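Local coordinates for protein DyP2 (Amycolatopsis sp. ATCC 39116, PDB 4G2C) that probably oxidises dyes and lignin-related compounds as a multifunctional haem peroxidase of the dye-decolourising family, and carries a bound manganese ion, at residues 211-214 against 215-219; 277-280 against 281-284. One frame throughout, in Å; residues are numbered along the deposited sequence.

Interaction 1. Residues 211-214 against 215-219; sequences GIEH and FGYVD. With HEM (protoporphyrin IX containing Fe), chain C.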
loop_
_atom_site.group_PDB
_atom_site.type_symbol
_atom_site.label_atom_id
_atom_site.label_comp_id
_atom_site.label_asym_id
_atom_site.label_seq_id
_atom_site.Cartn_x
_atom_site.Cartn_y
_atom_site.Cartn_z
ATOM N N GLY A 211 -2.814 -11.773 6.721
ATOM C CA GLY A 211 -3.740 -10.916 5.996
ATOM C C GLY A 211 -3.735 -11.171 4.499
ATOM O O GLY A 211 -2.683 -11.391 3.910
ATOM N N ILE A 212 -4.904 -11.131 3.871
ATOM C CA ILE A 212 -4.992 -11.370 2.424
ATOM C C ILE A 212 -5.836 -10.329 1.711
ATOM O O ILE A 212 -6.605 -9.608 2.346
ATOM C CB ILE A 212 -5.634 -12.719 2.122
ATOM C CG1 ILE A 212 -7.073 -12.741 2.670
ATOM C CG2 ILE A 212 -4.776 -13.845 2.683
ATOM C CD1 ILE A 212 -7.850 -14.023 2.332
ATOM N N GLU A 213 -5.696 -10.249 0.389
ATOM C CA GLU A 213 -6.610 -9.417 -0.400
ATOM C C GLU A 213 -7.654 -10.301 -1.092
ATOM O O GLU A 213 -7.614 -11.525 -0.960
ATOM C CB GLU A 213 -5.863 -8.527 -1.390
ATOM C CG GLU A 213 -4.902 -9.284 -2.278
ATOM C CD GLU A 213 -5.615 -10.250 -3.203
ATOM O OE1 GLU A 213 -5.263 -11.451 -3.188
ATOM O OE2 GLU A 213 -6.529 -9.803 -3.947
ATOM N N HIS A 214 -8.586 -9.695 -1.816
ATOM C CA HIS A 214 -9.755 -10.448 -2.290
ATOM C C HIS A 214 -9.481 -11.582 -3.276
ATOM O O HIS A 214 -10.269 -12.516 -3.362
ATOM C CB HIS A 214 -10.876 -9.517 -2.759
ATOM C CG HIS A 214 -11.634 -8.901 -1.618
ATOM N ND1 HIS A 214 -12.494 -9.629 -0.821
ATOM C CD2 HIS A 214 -11.621 -7.646 -1.108
ATOM C CE1 HIS A 214 -12.991 -8.845 0.121
ATOM N NE2 HIS A 214 -12.473 -7.636 -0.028
ATOM N N PHE A 215 -8.353 -11.535 -3.982
ATOM C CA PHE A 215 -8.031 -12.621 -4.905
ATOM C C PHE A 215 -7.563 -13.864 -4.158
ATOM O O PHE A 215 -7.369 -14.926 -4.773
ATOM C CB PHE A 215 -6.972 -12.208 -5.937
ATOM C CG PHE A 215 -7.406 -11.090 -6.846
ATOM C CD1 PHE A 215 -8.743 -10.889 -7.139
ATOM C CD2 PHE A 215 -6.470 -10.235 -7.399
ATOM C CE1 PHE A 215 -9.138 -9.849 -7.986
ATOM C CE2 PHE A 215 -6.854 -9.202 -8.243
ATOM C CZ PHE A 215 -8.196 -9.012 -8.535
ATOM N N GLY A 216 -7.380 -13.724 -2.845
ATOM C CA GLY A 216 -6.970 -14.826 -1.987
ATOM C C GLY A 216 -5.499 -14.857 -1.572
ATOM O O GLY A 216 -5.049 -15.773 -0.872
ATOM N N TYR A 217 -4.733 -13.849 -1.978
ATOM C CA TYR A 217 -3.284 -13.910 -1.768
ATOM C C TYR A 217 -2.851 -13.099 -0.546
ATOM O O TYR A 217 -3.327 -11.986 -0.330
ATOM C CB TYR A 217 -2.529 -13.422 -3.006
ATOM C CG TYR A 217 -2.717 -14.272 -4.225
ATOM C CD1 TYR A 217 -3.922 -14.254 -4.927
ATOM C CD2 TYR A 217 -1.688 -15.092 -4.695
ATOM C CE1 TYR A 217 -4.104 -15.026 -6.057
ATOM C CE2 TYR A 217 -1.864 -15.881 -5.832
ATOM C CZ TYR A 217 -3.073 -15.840 -6.505
ATOM O OH TYR A 217 -3.270 -16.617 -7.625
ATOM N N VAL A 218 -1.949 -13.673 0.241
ATOM C CA VAL A 218 -1.305 -12.942 1.316
ATOM C C VAL A 218 -0.863 -11.577 0.788
ATOM O O VAL A 218 -0.193 -11.479 -0.225
ATOM C CB VAL A 218 -0.087 -13.707 1.870
ATOM C CG1 VAL A 218 0.644 -12.857 2.913
ATOM C CG2 VAL A 218 -0.520 -15.021 2.486
ATOM N N ASP A 219 -1.259 -10.505 1.455
ATOM C CA ASP A 219 -0.868 -9.208 0.945
ATOM C C ASP A 219 -0.167 -8.438 2.055
ATOM O O ASP A 219 -0.378 -8.710 3.232
ATOM C CB ASP A 219 -2.077 -8.464 0.350
ATOM C CG ASP A 219 -3.054 -7.984 1.406
ATOM O OD1 ASP A 219 -3.047 -8.521 2.534
ATOM O OD2 ASP A 219 -3.836 -7.056 1.114
HETATM C CHA HEM C . 2.887 -6.829 -2.981
HETATM C CHB HEM C . -1.726 -7.514 -4.353
HETATM C CHC HEM C . -2.101 -2.844 -5.637
HETATM C CHD HEM C . 2.677 -2.381 -5.015
HETATM C C1A HEM C . 1.669 -7.420 -3.222
HETATM C C2A HEM C . 1.333 -8.797 -2.922
HETATM C C3A HEM C . 0.061 -8.976 -3.298
HETATM C C4A HEM C . -0.449 -7.729 -3.842
HETATM C CMA HEM C . -0.747 -10.279 -3.182
HETATM C CAA HEM C . 2.298 -9.833 -2.280
HETATM C CBA HEM C . 2.267 -9.680 -0.756
HETATM C CGA HEM C . 3.230 -8.619 -0.273
HETATM O O1A HEM C . 4.430 -8.674 -0.597
HETATM O O2A HEM C . 2.807 -7.696 0.453
HETATM C C1B HEM C . -2.252 -6.324 -4.834
HETATM C C2B HEM C . -3.610 -6.075 -5.314
HETATM C C3B HEM C . -3.693 -4.776 -5.663
HETATM C C4B HEM C . -2.416 -4.157 -5.403
HETATM C CMB HEM C . -4.727 -7.144 -5.417
HETATM C CAB HEM C . -4.902 -3.986 -6.213
HETATM C CBB HEM C . -6.149 -4.430 -6.042
HETATM C C1C HEM C . -0.821 -2.336 -5.655
HETATM C C2C HEM C . -0.424 -1.044 -6.190
HETATM C C3C HEM C . 0.900 -0.917 -5.997
HETATM C C4C HEM C . 1.372 -2.122 -5.345
HETATM C CMC HEM C . -1.376 0.008 -6.827
HETATM C CAC HEM C . 1.805 0.264 -6.426
HETATM C CBC HEM C . 1.431 1.118 -7.391
HETATM C C1D HEM C . 3.159 -3.498 -4.366
HETATM C C2D HEM C . 4.493 -3.610 -3.839
HETATM C C3D HEM C . 4.531 -4.988 -3.197
HETATM C C4D HEM C . 3.246 -5.576 -3.409
HETATM C CMD HEM C . 5.611 -2.554 -3.904
HETATM C CAD HEM C . 5.699 -5.660 -2.503
HETATM C CBD HEM C . 6.605 -6.093 -3.638
HETATM C CGD HEM C . 7.834 -6.622 -2.953
HETATM O O1D HEM C . 8.444 -5.852 -2.165
HETATM O O2D HEM C . 8.153 -7.822 -3.171
HETATM N NA HEM C . 0.570 -6.800 -3.767
HETATM N NB HEM C . -1.566 -5.126 -4.904
HETATM N NC HEM C . 0.304 -2.969 -5.148
HETATM N ND HEM C . 2.465 -4.671 -4.091
HETATM FE FE HEM C . 0.425 -4.988 -4.658
#
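Ile212 and Val218 form a single antiparallel bridge as a non-hydrogen-bonded pair, CA to CA 4.2 Å, flanked by hydrogen bonds from Glu213 N to Tyr217 O and from Asp219 N to Gly211 O. Beyond the bridge the chain reverses in a type I beta turn from Glu213 to Gly216, closed by Gly216 N on Glu213 O at 2.9 Å. Gly216 has a phi of 102°, where a side chain would press on the preceding carbonyl. The turn is filled by the Glu213 side chain. Its CG sits between the backbone N and carbonyl carbon (chi1 53°), and a second bend at chi2 curls the carboxylate round to the amides of Phe215 and Tyr217. Tyr217 N lies 2.7 Å from Glu213 OE1, met nearly along the C-O axis; Phe215 N reaches Glu213 OE2 from above the carboxylate plane, a short bond of 2.5 Å. With both oxygens held, the group's rotation is fixed, and it lies oblique to the Phe215 ring, planes 60° apart, while OE1 meets the Tyr217 ring edge in plane. A glutamine here would probably leave one of the two amides without an acceptor and let the turn shift. Asp219 OD2 packs on Glu213 CB at 3.5 Å. Haem methyl CMA rests 3.6 Å from Tyr217 CB. Residues 216-219 match the start of the GXXDG motif of DyP-type peroxidases; Tyr217, Val218 and Asp219 line the haem pocket with Glu213. Ile212 bonds by its backbone to Leu204 of strand 193-205, which puts 211-212 at the edge of the five-stranded sheet, while Phe215 and Tyr217 lean on helix 280-293.

Interaction 2. Residues 277-280 against 281-284; sequences EQNV and RLFK. With HEM (protoporphyrin IX containing Fe), chain C.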
loop_
_atom_site.group_PDB
_atom_site.type_symbol
_atom_site.label_atom_id
_atom_site.label_comp_id
_atom_site.label_asym_id
_atom_site.label_seq_id
_atom_site.Cartn_x
_atom_site.Cartn_y
_atom_site.Cartn_z
ATOM N N GLU A 277 -11.361 -1.523 -7.167
ATOM C CA GLU A 277 -12.328 -2.601 -7.168
ATOM C C GLU A 277 -11.712 -3.854 -7.763
ATOM O O GLU A 277 -11.041 -3.805 -8.798
ATOM C CB GLU A 277 -13.588 -2.206 -7.940
ATOM C CG GLU A 277 -14.761 -3.156 -7.695
ATOM C CD GLU A 277 -15.976 -2.783 -8.513
ATOM O OE1 GLU A 277 -15.943 -2.979 -9.746
ATOM O OE2 GLU A 277 -16.957 -2.287 -7.923
ATOM N N GLN A 278 -11.954 -4.977 -7.098
ATOM C CA GLN A 278 -11.456 -6.275 -7.535
ATOM C C GLN A 278 -12.577 -7.190 -8.061
ATOM O O GLN A 278 -13.439 -7.625 -7.301
ATOM C CB GLN A 278 -10.772 -6.972 -6.360
ATOM C CG GLN A 278 -9.532 -6.254 -5.825
ATOM C CD GLN A 278 -8.846 -7.062 -4.734
ATOM O OE1 GLN A 278 -9.042 -6.816 -3.540
ATOM N NE2 GLN A 278 -8.048 -8.035 -5.138
ATOM N N ASN A 279 -12.562 -7.482 -9.357
ATOM C CA ASN A 279 -13.447 -8.489 -9.912
ATOM C C ASN A 279 -12.799 -9.863 -9.712
ATOM O O ASN A 279 -12.098 -10.373 -10.594
ATOM C CB ASN A 279 -13.706 -8.211 -11.396
ATOM C CG ASN A 279 -14.737 -9.160 -12.007
ATOM O OD1 ASN A 279 -14.915 -10.288 -11.556
ATOM N ND2 ASN A 279 -15.420 -8.691 -13.035
ATOM N N VAL A 280 -13.015 -10.436 -8.533
ATOM C CA VAL A 280 -12.436 -11.715 -8.167
ATOM C C VAL A 280 -12.830 -12.787 -9.166
ATOM O O VAL A 280 -11.998 -13.596 -9.593
ATOM C CB VAL A 280 -12.892 -12.138 -6.783
ATOM C CG1 VAL A 280 -12.260 -13.486 -6.402
ATOM C CG2 VAL A 280 -12.541 -11.062 -5.784
ATOM N N ARG A 281 -14.101 -12.770 -9.557
ATOM C CA ARG A 281 -14.607 -13.721 -10.535
ATOM C C ARG A 281 -13.722 -13.787 -11.779
ATOM O O ARG A 281 -13.294 -14.862 -12.205
ATOM C CB ARG A 281 -16.052 -13.380 -10.925
ATOM C CG ARG A 281 -16.612 -14.240 -12.071
ATOM C CD ARG A 281 -18.129 -14.486 -11.935
ATOM N NE ARG A 281 -18.967 -13.342 -12.311
ATOM C CZ ARG A 281 -20.004 -12.887 -11.597
ATOM N NH1 ARG A 281 -20.341 -13.463 -10.438
ATOM N NH2 ARG A 281 -20.705 -11.843 -12.038
ATOM N N LEU A 282 -13.455 -12.629 -12.367
ATOM C CA LEU A 282 -12.752 -12.595 -13.634
ATOM C C LEU A 282 -11.287 -12.991 -13.433
ATOM O O LEU A 282 -10.662 -13.623 -14.303
ATOM C CB LEU A 282 -12.855 -11.196 -14.224
ATOM C CG LEU A 282 -12.136 -10.860 -15.518
ATOM C CD1 LEU A 282 -12.626 -11.707 -16.665
ATOM C CD2 LEU A 282 -12.366 -9.385 -15.805
ATOM N N PHE A 283 -10.745 -12.619 -12.277
ATOM C CA PHE A 283 -9.353 -12.940 -11.965
ATOM C C PHE A 283 -9.169 -14.447 -11.827
ATOM O O PHE A 283 -8.166 -14.995 -12.281
ATOM C CB PHE A 283 -8.862 -12.196 -10.699
ATOM C CG PHE A 283 -7.377 -12.267 -10.499
ATOM C CD1 PHE A 283 -6.533 -11.372 -11.142
ATOM C CD2 PHE A 283 -6.816 -13.255 -9.700
ATOM C CE1 PHE A 283 -5.159 -11.451 -10.978
ATOM C CE2 PHE A 283 -5.451 -13.333 -9.529
ATOM C CZ PHE A 283 -4.622 -12.430 -10.168
ATOM N N LYS A 284 -10.142 -15.112 -11.204
ATOM C CA LYS A 284 -10.098 -16.566 -11.063
ATOM C C LYS A 284 -10.340 -17.280 -12.391
ATOM O O LYS A 284 -9.830 -18.374 -12.605
ATOM C CB LYS A 284 -11.095 -17.060 -10.017
ATOM C CG LYS A 284 -10.733 -16.687 -8.613
ATOM C CD LYS A 284 -9.285 -17.057 -8.286
ATOM C CE LYS A 284 -8.961 -16.712 -6.838
ATOM N NZ LYS A 284 -7.526 -16.869 -6.504
HETATM C CHA HEM C . 2.887 -6.829 -2.981
HETATM C CHB HEM C . -1.726 -7.514 -4.353
HETATM C CHC HEM C . -2.101 -2.844 -5.637
HETATM C CHD HEM C . 2.677 -2.381 -5.015
HETATM C C1A HEM C . 1.669 -7.420 -3.222
HETATM C C2A HEM C . 1.333 -8.797 -2.922
HETATM C C3A HEM C . 0.061 -8.976 -3.298
HETATM C C4A HEM C . -0.449 -7.729 -3.842
HETATM C CMA HEM C . -0.747 -10.279 -3.182
HETATM C CAA HEM C . 2.298 -9.833 -2.280
HETATM C CBA HEM C . 2.267 -9.680 -0.756
HETATM C CGA HEM C . 3.230 -8.619 -0.273
HETATM O O1A HEM C . 4.430 -8.674 -0.597
HETATM O O2A HEM C . 2.807 -7.696 0.453
HETATM C C1B HEM C . -2.252 -6.324 -4.834
HETATM C C2B HEM C . -3.610 -6.075 -5.314
HETATM C C3B HEM C . -3.693 -4.776 -5.663
HETATM C C4B HEM C . -2.416 -4.157 -5.403
HETATM C CMB HEM C . -4.727 -7.144 -5.417
HETATM C CAB HEM C . -4.902 -3.986 -6.213
HETATM C CBB HEM C . -6.149 -4.430 -6.042
HETATM C C1C HEM C . -0.821 -2.336 -5.655
HETATM C C2C HEM C . -0.424 -1.044 -6.190
HETATM C C3C HEM C . 0.900 -0.917 -5.997
HETATM C C4C HEM C . 1.372 -2.122 -5.345
HETATM C CMC HEM C . -1.376 0.008 -6.827
HETATM C CAC HEM C . 1.805 0.264 -6.426
HETATM C CBC HEM C . 1.431 1.118 -7.391
HETATM C C1D HEM C . 3.159 -3.498 -4.366
HETATM C C2D HEM C . 4.493 -3.610 -3.839
HETATM C C3D HEM C . 4.531 -4.988 -3.197
HETATM C C4D HEM C . 3.246 -5.576 -3.409
HETATM C CMD HEM C . 5.611 -2.554 -3.904
HETATM C CAD HEM C . 5.699 -5.660 -2.503
HETATM C CBD HEM C . 6.605 -6.093 -3.638
HETATM C CGD HEM C . 7.834 -6.622 -2.953
HETATM O O1D HEM C . 8.444 -5.852 -2.165
HETATM O O2D HEM C . 8.153 -7.822 -3.171
HETATM N NA HEM C . 0.570 -6.800 -3.767
HETATM N NB HEM C . -1.566 -5.126 -4.904
HETATM N NC HEM C . 0.304 -2.969 -5.148
HETATM N ND HEM C . 2.465 -4.671 -4.091
HETATM FE FE HEM C . 0.425 -4.988 -4.658
#
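Leu282 covers one face of the Asn279 side-chain amide: its CB stands over Asn279 CG at 3.5 Å, and its backbone N approaches from the same side. Arg281 CB lies close to the amide plane, 3.4 Å from Asn279 OD1. The other flat group, the Phe283 ring, lies in an offset, nearly parallel stack with Phe215. Asn279 is the N-cap of the helix. Leu282 N donates to Asn279 OD1 at 2.9 Å, though from 55° above the carbonyl plane, so the bond is not aimed at a lone pair. Carrying CG opposite the backbone N (chi1 -175°) brings OD1 over the first turn of the helix, where it receives the Leu282 amide, which has only a weak backbone bond. Asn279 O accepts from Phe283 N at 3.1 Å, in the carbonyl plane, and takes that second, weak bond from Leu282 N. Lys284 N then continues the helical pattern onto Val280 O at 2.9 Å. The Val280 and Lys284 side chains lie side by side, pointing the same way, with CG1 of Val280 4.2 Å from CG of Lys284; the lysine continues to NZ, whose partners are Phe215 and, in a salt bridge, Glu287. Asn279, besides capping the helix, is the centre of an inverse gamma turn, with a weak bond from Val280 N to Gln278 O. Gln278 NE2 rests 3.4 Å from haem methyl CMB. The segment is thus a strand-to-helix junction: strand 267-278, paired here through Glu277 with Thr475 of strand 474-484, ends beside the haem and turns directly into helix 280-293.

In the fold
Interactions 1 and 2 have centres about 12 Å apart and meet through polar bonds and rings. Gln278 NE2 of 277-280 lies 2.6 Å from Glu213 OE2, probably a hydrogen bond, giving that carboxylate a third donor; both residues also approach haem methyl CMB. At the turn itself, Lys284 NZ is 2.6 Å from Phe215 O, again a probable hydrogen bond. Phe215 CE2 packs 3.5 Å from Gln278 NE2. The joined unit spans two sites: interaction 1 contributes Glu213, Tyr217, Val218 and Asp219 to the haem pocket and interaction 2 contributes Gln278, while the nearest side-chain atoms of Tyr217 and Lys284 are each about 4 Å from the manganese ion held by Glu287 and Glu313.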